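Designed helical repeat protein (Synthetic construct, PDB 5CWQ) has no known natural function, being a computationally designed helical repeat protein made to explore the range of possible repeat proteins. Local coordinates at residues E12-R15 / R16-E19; E62-R65 / A66-A70; D89-V92 / L93-L97; D203-V206 / K207-E211. All coordinates share one frame; numbering follows the deposited sequence.

Interaction 1. Residues E12-R15 / R16-E19; sequences EAER and RLQE
Glu12 and Arg16 run side by side and point the same way, one turn apart on helix 5-30, and form a salt bridge from Glu12 OE2 to Arg16 NH1. The modelled separation of these two atoms, 2.4 Å, is unusually short, so its exact value is doubtful. Carboxylate and guanidinium are not coplanar; their planes stand 69° apart. With CG anti to the backbone N (chi1 -179°) and an extended chain beyond it, Glu12 carries OE2 out to the arginine, while OE1 bridges to Arg8. A second arginine stands nearby: Arg16 NH1 lies at the edge of the Arg15 guanidinium, 3.5 Å from Arg15 NH1, a like-charge approach that Glu12 would partly offset. Shortening the Glu12 side chain to that of an alanine is likely to leave the Arg16 guanidinium without its mate and able to turn, with Arg15 NH1 still close by.

The backbone is regular alpha-helix, each i to i+4 bond present, from Arg16 N to Glu12 O (2.8 Å) through Glu19 N to Arg15 O (3.1 Å). This helix opens the repeat array, and its Ala13 and Leu17 side face packs on helix 33-57.

Among the looser contacts, Glu14 bends at chi2 (61°) toward the following turn and sets OE1 3.9 Å from Leu17 CD2, although that oxygen's main partner is Lys69 of helix 60-86. Glu14 OE2 and Gln18 OE1, both acceptors, sit 3.2 Å apart; Gln18 OE1 has a weak bond from Arg21. Glu19 CG rests 3.4 Å from Arg15 O.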
ATOM      1  N   GLU A  12     -16.731   9.810  -8.406  1.00 56.65           N
ATOM      2  CA  GLU A  12     -17.003   8.643  -7.575  1.00 61.50           C
ATOM      3  C   GLU A  12     -15.889   8.450  -6.552  1.00 53.25           C
ATOM      4  O   GLU A  12     -16.140   8.038  -5.419  1.00 51.45           O
ATOM      5  CB  GLU A  12     -17.148   7.389  -8.439  1.00 73.67           C
ATOM      6  CG  GLU A  12     -17.461   6.126  -7.649  1.00 85.50           C
ATOM      7  CD  GLU A  12     -17.565   4.895  -8.530  1.00 96.18           C
ATOM      8  OE1 GLU A  12     -17.436   5.033  -9.766  1.00100.57           O
ATOM      9  OE2 GLU A  12     -17.772   3.789  -7.987  1.00 99.30           O
ATOM     10  N   ALA A  13     -14.661   8.748  -6.962  1.00 48.74           N
ATOM     11  CA  ALA A  13     -13.507   8.632  -6.080  1.00 45.13           C
ATOM     12  C   ALA A  13     -13.609   9.636  -4.937  1.00 45.12           C
ATOM     13  O   ALA A  13     -13.373   9.297  -3.777  1.00 42.71           O
ATOM     14  CB  ALA A  13     -12.216   8.843  -6.861  1.00 43.32           C
ATOM     15  N   GLU A  14     -13.968  10.871  -5.272  1.00 48.65           N
ATOM     16  CA  GLU A  14     -14.139  11.913  -4.268  1.00 52.59           C
ATOM     17  C   GLU A  14     -15.305  11.568  -3.344  1.00 52.46           C
ATOM     18  O   GLU A  14     -15.254  11.828  -2.142  1.00 50.07           O
ATOM     19  CB  GLU A  14     -14.370  13.273  -4.935  1.00 59.68           C
ATOM     20  CG  GLU A  14     -14.447  14.443  -3.962  1.00 66.23           C
ATOM     21  CD  GLU A  14     -13.171  14.629  -3.159  1.00 68.49           C
ATOM     22  OE1 GLU A  14     -12.092  14.240  -3.655  1.00 67.85           O
ATOM     23  OE2 GLU A  14     -13.250  15.160  -2.030  1.00 70.49           O
ATOM     24  N   ARG A  15     -16.351  10.978  -3.914  1.00 55.84           N
ATOM     25  CA  ARG A  15     -17.515  10.555  -3.142  1.00 61.04           C
ATOM     26  C   ARG A  15     -17.141   9.450  -2.154  1.00 52.93           C
ATOM     27  O   ARG A  15     -17.569   9.465  -0.999  1.00 50.29           O
ATOM     28  CB  ARG A  15     -18.629  10.083  -4.083  1.00 74.23           C
ATOM     29  CG  ARG A  15     -19.807   9.413  -3.392  1.00 87.44           C
ATOM     30  CD  ARG A  15     -19.783   7.906  -3.609  1.00 96.85           C
ATOM     31  NE  ARG A  15     -20.805   7.214  -2.826  1.00106.91           N
ATOM     32  CZ  ARG A  15     -21.048   5.909  -2.898  1.00112.71           C
ATOM     33  NH1 ARG A  15     -20.347   5.139  -3.721  1.00112.84           N
ATOM     34  NH2 ARG A  15     -21.998   5.370  -2.146  1.00116.26           N
ATOM     35  N   ARG A  16     -16.343   8.494  -2.616  1.00 49.67           N
ATOM     36  CA  ARG A  16     -15.865   7.412  -1.762  1.00 48.69           C
ATOM     37  C   ARG A  16     -14.987   7.952  -0.638  1.00 43.79           C
ATOM     38  O   ARG A  16     -15.077   7.500   0.504  1.00 42.03           O
ATOM     39  CB  ARG A  16     -15.090   6.383  -2.589  1.00 52.69           C
ATOM     40  CG  ARG A  16     -15.965   5.314  -3.229  1.00 61.43           C
ATOM     41  CD  ARG A  16     -15.242   4.617  -4.371  1.00 68.41           C
ATOM     42  NE  ARG A  16     -15.694   3.240  -4.556  1.00 76.54           N
ATOM     43  CZ  ARG A  16     -16.847   2.892  -5.120  1.00 85.30           C
ATOM     44  NH1 ARG A  16     -17.689   3.821  -5.555  1.00 90.48           N
ATOM     45  NH2 ARG A  16     -17.162   1.611  -5.244  1.00 86.86           N
ATOM     46  N   LEU A  17     -14.142   8.924  -0.971  1.00 42.41           N
ATOM     47  CA  LEU A  17     -13.240   9.535   0.000  1.00 42.40           C
ATOM     48  C   LEU A  17     -14.012  10.252   1.103  1.00 45.90           C
ATOM     49  O   LEU A  17     -13.680  10.133   2.283  1.00 43.53           O
ATOM     50  CB  LEU A  17     -12.294  10.514  -0.700  1.00 42.66           C
ATOM     51  CG  LEU A  17     -11.355  11.337   0.186  1.00 43.38           C
ATOM     52  CD1 LEU A  17     -10.455  10.439   1.024  1.00 42.08           C
ATOM     53  CD2 LEU A  17     -10.522  12.280  -0.666  1.00 43.12           C
ATOM     54  N   GLN A  18     -15.042  10.997   0.714  1.00 53.05           N
ATOM     55  CA  GLN A  18     -15.839  11.759   1.668  1.00 59.68           C
ATOM     56  C   GLN A  18     -16.623  10.836   2.595  1.00 53.42           C
ATOM     57  O   GLN A  18     -16.724  11.091   3.795  1.00 52.12           O
ATOM     58  CB  GLN A  18     -16.792  12.704   0.934  1.00 73.72           C
ATOM     59  CG  GLN A  18     -16.099  13.878   0.257  1.00 84.10           C
ATOM     60  CD  GLN A  18     -15.388  14.794   1.238  1.00 92.57           C
ATOM     61  OE1 GLN A  18     -14.243  15.187   1.015  1.00 94.25           O
ATOM     62  NE2 GLN A  18     -16.067  15.144   2.325  1.00 97.07           N
ATOM     63  N   GLU A  19     -17.178   9.764   2.039  1.00 50.71           N
ATOM     64  CA  GLU A  19     -17.909   8.790   2.841  1.00 52.31           C
ATOM     65  C   GLU A  19     -16.969   8.078   3.810  1.00 46.85           C
ATOM     66  O   GLU A  19     -17.338   7.795   4.950  1.00 45.16           O
ATOM     67  CB  GLU A  19     -18.614   7.772   1.943  1.00 61.57           C
ATOM     68  CG  GLU A  19     -19.866   8.308   1.260  1.00 75.67           C
ATOM     69  CD  GLU A  19     -20.970   8.660   2.243  1.00 89.36           C
ATOM     70  OE1 GLU A  19     -20.886   8.240   3.417  1.00 93.12           O
ATOM     71  OE2 GLU A  19     -21.923   9.360   1.842  1.00 95.90           O
TER

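Interaction 2. Residues E62-R65 / A66-A70; sequences EAER and ASEKA
The carboxylates of Glu64 and Glu68, one helical turn apart, are turned almost perpendicular, their planes 82° from each other, and the two side chains cross at about a right angle. No hydrogen bond joins them: Glu68 OE2 comes up to the methylene of Glu64, 3.7 Å from CG, while the nearest carboxylate oxygens, Glu64 OE2 and Glu68 OE2, stay 4.5 Å apart. The other oxygen, Glu68 OE1, lies 4.0 Å from Arg65 CA. Placed anti to the carbonyl carbon (chi1 -70°), Glu68 CG lies against Glu64 O at 3.2 Å, and the extended chain then carries the carboxylate back along the helix. The Arg65 guanidinium turns from Glu68; its NE makes a weak bond to Glu61 O.

Lys69 repeats this backward lean, its CG 3.3 Å from Arg65 O, and its straight chain crosses to helix 5-30, where NZ pairs with Glu14. The Ala66 methyl sits 3.4 Å from Ala63 O. The backbone is regular alpha-helix, with four i to i+4 bonds, among them Glu68 N to Glu64 O at 2.9 Å.

Helix 60-86 is amphipathic here. Ala63, Ser67 and Ala70 touch helix 90-114, and Ala63 and Ala70 also meet helix 33-57, their small side chains suiting close helix approach.

Two like charges one turn apart should cost some electrostatic energy, limited by the gap between their nearest carboxylate oxygens. Arg114, which makes a long, weak ion pair with Glu64 OE1, may offset part of the charge.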
ATOM      1  N   GLU A  62      -4.363  18.562 -10.129  1.00 49.07           N
ATOM      2  CA  GLU A  62      -5.137  17.451  -9.592  1.00 48.15           C
ATOM      3  C   GLU A  62      -4.210  16.440  -8.932  1.00 43.00           C
ATOM      4  O   GLU A  62      -4.564  15.815  -7.934  1.00 41.98           O
ATOM      5  CB  GLU A  62      -5.951  16.771 -10.693  1.00 52.77           C
ATOM      6  CG  GLU A  62      -7.051  17.636 -11.278  1.00 59.72           C
ATOM      7  CD  GLU A  62      -7.819  16.925 -12.377  1.00 64.29           C
ATOM      8  OE1 GLU A  62      -7.546  15.730 -12.614  1.00 64.10           O
ATOM      9  OE2 GLU A  62      -8.694  17.560 -13.002  1.00 67.80           O
ATOM     10  N   ALA A  63      -3.021  16.288  -9.502  1.00 40.88           N
ATOM     11  CA  ALA A  63      -2.042  15.334  -8.998  1.00 39.96           C
ATOM     12  C   ALA A  63      -1.511  15.770  -7.635  1.00 42.04           C
ATOM     13  O   ALA A  63      -1.392  14.957  -6.718  1.00 39.73           O
ATOM     14  CB  ALA A  63      -0.902  15.179  -9.991  1.00 39.54           C
ATOM     15  N   GLU A  64      -1.199  17.054  -7.505  1.00 47.52           N
ATOM     16  CA  GLU A  64      -0.695  17.590  -6.246  1.00 52.71           C
ATOM     17  C   GLU A  64      -1.777  17.535  -5.173  1.00 48.82           C
ATOM     18  O   GLU A  64      -1.493  17.262  -4.009  1.00 48.07           O
ATOM     19  CB  GLU A  64      -0.199  19.026  -6.430  1.00 62.78           C
ATOM     20  CG  GLU A  64       0.551  19.584  -5.227  1.00 71.33           C
ATOM     21  CD  GLU A  64       1.847  18.842  -4.939  1.00 77.21           C
ATOM     22  OE1 GLU A  64       2.301  18.063  -5.806  1.00 78.78           O
ATOM     23  OE2 GLU A  64       2.413  19.037  -3.842  1.00 79.72           O
ATOM     24  N   ARG A  65      -3.017  17.800  -5.575  1.00 46.90           N
ATOM     25  CA  ARG A  65      -4.158  17.671  -4.676  1.00 46.72           C
ATOM     26  C   ARG A  65      -4.257  16.251  -4.132  1.00 41.66           C
ATOM     27  O   ARG A  65      -4.496  16.050  -2.941  1.00 40.87           O
ATOM     28  CB  ARG A  65      -5.455  18.043  -5.394  1.00 53.60           C
ATOM     29  CG  ARG A  65      -5.940  19.457  -5.126  1.00 64.70           C
ATOM     30  CD  ARG A  65      -7.211  19.749  -5.909  1.00 77.05           C
ATOM     31  NE  ARG A  65      -6.930  20.072  -7.306  1.00 89.84           N
ATOM     32  CZ  ARG A  65      -7.800  19.936  -8.304  1.00100.92           C
ATOM     33  NH1 ARG A  65      -9.021  19.468  -8.075  1.00104.89           N
ATOM     34  NH2 ARG A  65      -7.445  20.263  -9.538  1.00104.91           N
ATOM     35  N   ALA A  66      -4.071  15.271  -5.011  1.00 38.65           N
ATOM     36  CA  ALA A  66      -4.122  13.867  -4.619  1.00 36.18           C
ATOM     37  C   ALA A  66      -3.010  13.548  -3.624  1.00 35.13           C
ATOM     38  O   ALA A  66      -3.218  12.806  -2.663  1.00 33.52           O
ATOM     39  CB  ALA A  66      -4.014  12.965  -5.847  1.00 35.13           C
ATOM     40  N   SER A  67      -1.832  14.114  -3.860  1.00 36.49           N
ATOM     41  CA  SER A  67      -0.685  13.896  -2.987  1.00 37.85           C
ATOM     42  C   SER A  67      -0.931  14.497  -1.607  1.00 37.84           C
ATOM     43  O   SER A  67      -0.601  13.891  -0.584  1.00 36.12           O
ATOM     44  CB  SER A  67       0.577  14.497  -3.606  1.00 41.27           C
ATOM     45  OG  SER A  67       1.733  14.112  -2.886  1.00 43.32           O
ATOM     46  N   GLU A  68      -1.508  15.696  -1.588  1.00 40.06           N
ATOM     47  CA  GLU A  68      -1.869  16.359  -0.342  1.00 42.25           C
ATOM     48  C   GLU A  68      -2.848  15.498   0.444  1.00 38.59           C
ATOM     49  O   GLU A  68      -2.739  15.370   1.664  1.00 38.27           O
ATOM     50  CB  GLU A  68      -2.479  17.736  -0.622  1.00 49.20           C
ATOM     51  CG  GLU A  68      -1.482  18.760  -1.155  1.00 56.30           C
ATOM     52  CD  GLU A  68      -2.152  19.991  -1.743  1.00 63.64           C
ATOM     53  OE1 GLU A  68      -3.381  20.147  -1.573  1.00 66.52           O
ATOM     54  OE2 GLU A  68      -1.447  20.803  -2.380  1.00 66.25           O
ATOM     55  N   LYS A  69      -3.799  14.901  -0.266  1.00 36.51           N
ATOM     56  CA  LYS A  69      -4.791  14.046   0.368  1.00 36.17           C
ATOM     57  C   LYS A  69      -4.165  12.734   0.836  1.00 35.32           C
ATOM     58  O   LYS A  69      -4.540  12.201   1.879  1.00 35.33           O
ATOM     59  CB  LYS A  69      -5.950  13.776  -0.593  1.00 37.47           C
ATOM     60  CG  LYS A  69      -6.824  14.998  -0.833  1.00 42.33           C
ATOM     61  CD  LYS A  69      -7.961  14.706  -1.793  1.00 46.79           C
ATOM     62  CE  LYS A  69      -8.825  15.942  -2.007  1.00 52.50           C
ATOM     63  NZ  LYS A  69      -9.998  15.671  -2.883  1.00 55.02           N
ATOM     64  N   ALA A  70      -3.207  12.225   0.066  1.00 35.00           N
ATOM     65  CA  ALA A  70      -2.492  11.006   0.435  1.00 34.39           C
ATOM     66  C   ALA A  70      -1.660  11.231   1.690  1.00 35.09           C
ATOM     67  O   ALA A  70      -1.585  10.364   2.563  1.00 35.71           O
ATOM     68  CB  ALA A  70      -1.599  10.538  -0.713  1.00 33.86           C
TER

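Interaction 3. Residues D89-V92 / L93-L97; sequences DDEV and LALAL
Leu93 sets its CB 3.5 Å from both Asp89 O and Asp90 O, over the first turn of helix 90-114, while its branched end goes to Val137 of helix 117-144 and Ser81 of helix 60-86. Val92, buried like Leu93, is tied to the next turn through its backbone, Ala96 N donating to Val92 O at 2.9 Å. Its side chain packs on Val80 and Ala84 of helix 60-86 and on Leu33 of helix 33-57. Leu95 leans back along the helix: with CG anti to the carbonyl carbon (chi1 -68°), that atom sits 3.3 Å from Glu91 O, and CD1 reaches the Glu91 methylene CG at 4.3 Å. It meets Ala37 and Ile41 of helix 33-57.

Asp89 is the N-cap. Its OD1 accepts a nearly straight (173°) but weak bond of 3.3 Å from Val92 N, and its own O receives Leu93 N, 3.0 Å away. Regular i to i+4 bonds continue from there.

Apolar side chains follow three acidic residues, beginning at Val92, so the helix enters the repeat core within its first turn. The carboxylates of Asp89, Asp90 and Glu91 are likely to favour the positive end of the helix dipole, and Glu91 also pairs with Lys34, which probably eases its proximity to Glu148.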
ATOM      1  N   ASP A  89      -2.616  -3.943  19.965  1.00 38.28           N
ATOM      2  CA  ASP A  89      -3.588  -4.463  19.010  1.00 36.61           C
ATOM      3  C   ASP A  89      -2.936  -4.652  17.639  1.00 34.86           C
ATOM      4  O   ASP A  89      -2.940  -3.748  16.800  1.00 33.73           O
ATOM      5  CB  ASP A  89      -4.790  -3.518  18.922  1.00 36.77           C
ATOM      6  CG  ASP A  89      -6.011  -4.174  18.299  1.00 36.62           C
ATOM      7  OD1 ASP A  89      -5.845  -5.068  17.441  1.00 35.29           O
ATOM      8  OD2 ASP A  89      -7.141  -3.790  18.672  1.00 37.71           O
ATOM      9  N   ASP A  90      -2.385  -5.842  17.421  1.00 34.65           N
ATOM     10  CA  ASP A  90      -1.614  -6.136  16.217  1.00 35.02           C
ATOM     11  C   ASP A  90      -2.461  -6.109  14.945  1.00 32.67           C
ATOM     12  O   ASP A  90      -1.960  -5.768  13.874  1.00 30.79           O
ATOM     13  CB  ASP A  90      -0.931  -7.498  16.360  1.00 39.84           C
ATOM     14  CG  ASP A  90       0.090  -7.521  17.483  1.00 45.41           C
ATOM     15  OD1 ASP A  90       0.879  -6.559  17.587  1.00 46.30           O
ATOM     16  OD2 ASP A  90       0.099  -8.493  18.267  1.00 48.85           O
ATOM     17  N   GLU A  91      -3.737  -6.471  15.061  1.00 33.76           N
ATOM     18  CA  GLU A  91      -4.626  -6.489  13.903  1.00 35.14           C
ATOM     19  C   GLU A  91      -4.871  -5.076  13.389  1.00 32.61           C
ATOM     20  O   GLU A  91      -4.765  -4.814  12.191  1.00 31.93           O
ATOM     21  CB  GLU A  91      -5.961  -7.152  14.245  1.00 39.88           C
ATOM     22  CG  GLU A  91      -6.892  -7.291  13.043  1.00 44.46           C
ATOM     23  CD  GLU A  91      -8.248  -7.864  13.401  1.00 50.69           C
ATOM     24  OE1 GLU A  91      -8.632  -7.802  14.588  1.00 54.51           O
ATOM     25  OE2 GLU A  91      -8.933  -8.374  12.490  1.00 51.78           O
ATOM     26  N   VAL A  92      -5.207  -4.170  14.300  1.00 30.79           N
ATOM     27  CA  VAL A  92      -5.418  -2.773  13.947  1.00 28.77           C
ATOM     28  C   VAL A  92      -4.120  -2.166  13.420  1.00 28.37           C
ATOM     29  O   VAL A  92      -4.136  -1.377  12.475  1.00 29.28           O
ATOM     30  CB  VAL A  92      -5.930  -1.958  15.156  1.00 28.56           C
ATOM     31  CG1 VAL A  92      -6.053  -0.477  14.811  1.00 28.11           C
ATOM     32  CG2 VAL A  92      -7.269  -2.501  15.631  1.00 28.96           C
ATOM     33  N   LEU A  93      -2.999  -2.536  14.033  1.00 28.53           N
ATOM     34  CA  LEU A  93      -1.697  -2.059  13.581  1.00 29.80           C
ATOM     35  C   LEU A  93      -1.473  -2.442  12.123  1.00 30.67           C
ATOM     36  O   LEU A  93      -1.098  -1.603  11.306  1.00 31.68           O
ATOM     37  CB  LEU A  93      -0.574  -2.630  14.454  1.00 30.28           C
ATOM     38  CG  LEU A  93       0.861  -2.321  14.007  1.00 30.12           C
ATOM     39  CD1 LEU A  93       1.109  -0.817  13.915  1.00 29.62           C
ATOM     40  CD2 LEU A  93       1.862  -2.976  14.953  1.00 31.24           C
ATOM     41  N   ALA A  94      -1.716  -3.709  11.803  1.00 30.47           N
ATOM     42  CA  ALA A  94      -1.514  -4.212  10.450  1.00 29.59           C
ATOM     43  C   ALA A  94      -2.410  -3.473   9.464  1.00 27.96           C
ATOM     44  O   ALA A  94      -1.977  -3.114   8.369  1.00 28.10           O
ATOM     45  CB  ALA A  94      -1.779  -5.713  10.395  1.00 30.08           C
ATOM     46  N   LEU A  95      -3.658  -3.242   9.858  1.00 26.71           N
ATOM     47  CA  LEU A  95      -4.603  -2.509   9.021  1.00 26.86           C
ATOM     48  C   LEU A  95      -4.129  -1.076   8.784  1.00 26.61           C
ATOM     49  O   LEU A  95      -4.243  -0.553   7.677  1.00 26.67           O
ATOM     50  CB  LEU A  95      -5.993  -2.508   9.662  1.00 29.25           C
ATOM     51  CG  LEU A  95      -6.689  -3.871   9.718  1.00 31.08           C
ATOM     52  CD1 LEU A  95      -7.839  -3.849  10.715  1.00 32.00           C
ATOM     53  CD2 LEU A  95      -7.184  -4.272   8.338  1.00 31.90           C
ATOM     54  N   ALA A  96      -3.597  -0.448   9.829  1.00 26.80           N
ATOM     55  CA  ALA A  96      -3.078   0.910   9.715  1.00 27.14           C
ATOM     56  C   ALA A  96      -1.899   0.955   8.749  1.00 27.68           C
ATOM     57  O   ALA A  96      -1.761   1.897   7.969  1.00 28.39           O
ATOM     58  CB  ALA A  96      -2.665   1.440  11.081  1.00 27.47           C
ATOM     59  N   LEU A  97      -1.056  -0.070   8.803  1.00 28.01           N
ATOM     60  CA  LEU A  97       0.113  -0.141   7.933  1.00 27.84           C
ATOM     61  C   LEU A  97      -0.296  -0.318   6.474  1.00 26.59           C
ATOM     62  O   LEU A  97       0.378   0.184   5.571  1.00 26.47           O
ATOM     63  CB  LEU A  97       1.034  -1.282   8.367  1.00 28.86           C
ATOM     64  CG  LEU A  97       1.749  -1.088   9.708  1.00 31.82           C
ATOM     65  CD1 LEU A  97       2.504  -2.347  10.100  1.00 31.12           C
ATOM     66  CD2 LEU A  97       2.695   0.104   9.670  1.00 34.68           C
TER

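Interaction 4. Residues D203-V206 / K207-E211; sequences DSEV and KRLAE
The capped first turn of helix 204-230 joins Ser204 and Glu205 to Arg208 and Leu209. A bend at chi2 (57°) folds Glu205 over, so that OE1 meets the Arg208 guanidinium at its edge, in plane; the salt bridge to NH1 is weak at 3.4 Å, and the side chains cross at about a right angle. Ser204 CB lies 3.6 Å above one face of the same guanidinium, offset toward the rim.

Asp203 is the N-cap, its OD1 taking a weak, nearly straight (170°) bond of 3.4 Å from Val206 N. Such a cap occupies an amide that has no partner one turn earlier. The last helix of the array starts here, Val206 packing on helix 174-201.

Glu205 OE2 touches Leu209, 3.9 Å from CG, while the leucine also meets Ala151, Leu152 and Ile155 of helix 147-171. Were Leu209 replaced by a glycine, a gap would probably open against that helix and the packing beside Glu205 OE2 would be lost. One water links Ser204 OG to Lys207 NZ, 2.8 Å from each. The lysine also approaches a phosphate ion, probably from the crystallisation liquor.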
ATOM      1  N   ASP A 203      -9.502 -21.903   6.020  1.00 31.54           N
ATOM      2  CA  ASP A 203      -9.571 -20.529   6.511  1.00 32.91           C
ATOM      3  C   ASP A 203      -9.694 -19.574   5.329  1.00 30.74           C
ATOM      4  O   ASP A 203      -8.717 -18.960   4.900  1.00 29.88           O
ATOM      5  CB  ASP A 203      -8.335 -20.200   7.354  1.00 36.21           C
ATOM      6  CG  ASP A 203      -8.495 -18.923   8.160  1.00 40.91           C
ATOM      7  OD1 ASP A 203      -9.356 -18.084   7.813  1.00 40.15           O
ATOM      8  OD2 ASP A 203      -7.751 -18.761   9.150  1.00 45.27           O
ATOM      9  N   SER A 204     -10.910 -19.459   4.806  1.00 30.85           N
ATOM     10  CA  SER A 204     -11.160 -18.715   3.578  1.00 31.19           C
ATOM     11  C   SER A 204     -10.788 -17.239   3.671  1.00 30.42           C
ATOM     12  O   SER A 204     -10.368 -16.641   2.683  1.00 30.08           O
ATOM     13  CB  SER A 204     -12.631 -18.845   3.189  1.00 32.72           C
ATOM     14  OG  SER A 204     -12.951 -20.192   2.901  1.00 33.95           O
ATOM     15  N   GLU A 205     -10.946 -16.645   4.848  1.00 31.07           N
ATOM     16  CA  GLU A 205     -10.629 -15.231   5.011  1.00 33.31           C
ATOM     17  C   GLU A 205      -9.134 -14.987   4.832  1.00 30.08           C
ATOM     18  O   GLU A 205      -8.731 -14.093   4.088  1.00 30.07           O
ATOM     19  CB  GLU A 205     -11.088 -14.727   6.379  1.00 39.45           C
ATOM     20  CG  GLU A 205     -10.783 -13.255   6.633  1.00 46.14           C
ATOM     21  CD  GLU A 205     -11.396 -12.329   5.590  1.00 53.59           C
ATOM     22  OE1 GLU A 205     -12.378 -12.732   4.930  1.00 56.95           O
ATOM     23  OE2 GLU A 205     -10.894 -11.195   5.432  1.00 55.53           O
ATOM     24  N   VAL A 206      -8.317 -15.789   5.509  1.00 27.69           N
ATOM     25  CA  VAL A 206      -6.866 -15.664   5.416  1.00 25.15           C
ATOM     26  C   VAL A 206      -6.408 -15.923   3.985  1.00 24.28           C
ATOM     27  O   VAL A 206      -5.498 -15.261   3.485  1.00 24.24           O
ATOM     28  CB  VAL A 206      -6.154 -16.638   6.384  1.00 24.83           C
ATOM     29  CG1 VAL A 206      -4.640 -16.618   6.179  1.00 23.80           C
ATOM     30  CG2 VAL A 206      -6.493 -16.285   7.820  1.00 25.70           C
ATOM     31  N   LYS A 207      -7.048 -16.891   3.335  1.00 24.64           N
ATOM     32  CA  LYS A 207      -6.757 -17.217   1.946  1.00 24.49           C
ATOM     33  C   LYS A 207      -6.927 -15.989   1.059  1.00 25.73           C
ATOM     34  O   LYS A 207      -6.060 -15.676   0.244  1.00 25.99           O
ATOM     35  CB  LYS A 207      -7.670 -18.346   1.461  1.00 23.44           C
ATOM     36  CG  LYS A 207      -7.478 -18.734   0.001  1.00 22.95           C
ATOM     37  CD  LYS A 207      -8.520 -19.754  -0.458  1.00 24.21           C
ATOM     38  CE  LYS A 207      -9.911 -19.146  -0.536  1.00 25.51           C
ATOM     39  NZ  LYS A 207     -10.914 -20.123  -1.036  1.00 26.04           N
ATOM     40  N   ARG A 208      -8.050 -15.298   1.228  1.00 26.00           N
ATOM     41  CA  ARG A 208      -8.349 -14.115   0.432  1.00 25.45           C
ATOM     42  C   ARG A 208      -7.314 -13.019   0.662  1.00 25.20           C
ATOM     43  O   ARG A 208      -6.875 -12.365  -0.283  1.00 24.78           O
ATOM     44  CB  ARG A 208      -9.746 -13.594   0.763  1.00 26.16           C
ATOM     45  CG  ARG A 208     -10.862 -14.536   0.360  1.00 28.20           C
ATOM     46  CD  ARG A 208     -12.126 -14.259   1.154  1.00 30.45           C
ATOM     47  NE  ARG A 208     -13.127 -15.305   0.958  1.00 32.07           N
ATOM     48  CZ  ARG A 208     -14.045 -15.648   1.858  1.00 33.79           C
ATOM     49  NH1 ARG A 208     -14.102 -15.033   3.031  1.00 34.09           N
ATOM     50  NH2 ARG A 208     -14.909 -16.615   1.584  1.00 35.25           N
ATOM     51  N   LEU A 209      -6.929 -12.823   1.920  1.00 25.97           N
ATOM     52  CA  LEU A 209      -5.951 -11.799   2.274  1.00 26.52           C
ATOM     53  C   LEU A 209      -4.567 -12.138   1.723  1.00 25.85           C
ATOM     54  O   LEU A 209      -3.850 -11.260   1.240  1.00 26.92           O
ATOM     55  CB  LEU A 209      -5.886 -11.625   3.793  1.00 27.17           C
ATOM     56  CG  LEU A 209      -7.161 -11.100   4.462  1.00 28.30           C
ATOM     57  CD1 LEU A 209      -7.032 -11.144   5.975  1.00 27.86           C
ATOM     58  CD2 LEU A 209      -7.486  -9.686   3.998  1.00 29.03           C
ATOM     59  N   ALA A 210      -4.197 -13.412   1.797  1.00 24.55           N
ATOM     60  CA  ALA A 210      -2.916 -13.867   1.273  1.00 24.37           C
ATOM     61  C   ALA A 210      -2.857 -13.691  -0.244  1.00 26.02           C
ATOM     62  O   ALA A 210      -1.795 -13.421  -0.810  1.00 26.23           O
ATOM     63  CB  ALA A 210      -2.679 -15.321   1.652  1.00 24.34           C
ATOM     64  N   GLU A 211      -4.005 -13.839  -0.900  1.00 26.81           N
ATOM     65  CA  GLU A 211      -4.077 -13.702  -2.350  1.00 26.65           C
ATOM     66  C   GLU A 211      -3.877 -12.255  -2.784  1.00 26.98           C
ATOM     67  O   GLU A 211      -3.280 -11.997  -3.829  1.00 27.19           O
ATOM     68  CB  GLU A 211      -5.411 -14.246  -2.868  1.00 27.46           C
ATOM     69  CG  GLU A 211      -5.430 -15.769  -2.920  1.00 27.84           C
ATOM     70  CD  GLU A 211      -6.801 -16.356  -3.167  1.00 29.29           C
ATOM     71  OE1 GLU A 211      -7.808 -15.630  -3.029  1.00 30.56           O
ATOM     72  OE2 GLU A 211      -6.864 -17.559  -3.495  1.00 28.91           O
TER
HETATM   73  O   HOH W   1     -10.930 -21.469   1.381  1.00 28.01           O
HETATM   74  O   HOH W   2     -14.076 -11.966   3.393  1.00 52.04           O

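All four contacts are local, within single helices of an eight-helix array, and follow one another along the chain. Interactions 1 and 2 alone touch: their centres are about 14 Å apart, Glu14 OE1 forms a 2.7 Å salt bridge with Lys69 NZ, and Leu17 CD2 packs on Lys69 CD at 3.7 Å, tying helix 5-30 to helix 60-86. Interactions 3 and 4 are matching N-capped helix starts, centres about 17 Å and nearest atoms about 7 Å apart; helix 147-171 touches both, its Leu152 meeting Leu95 and Leu209. Interactions 2 and 4 lie on opposite sides of the chain's centre, about 32 Å between centres. The phosphate ion lies by interaction 4, about 3 Å from the Lys207 side chain.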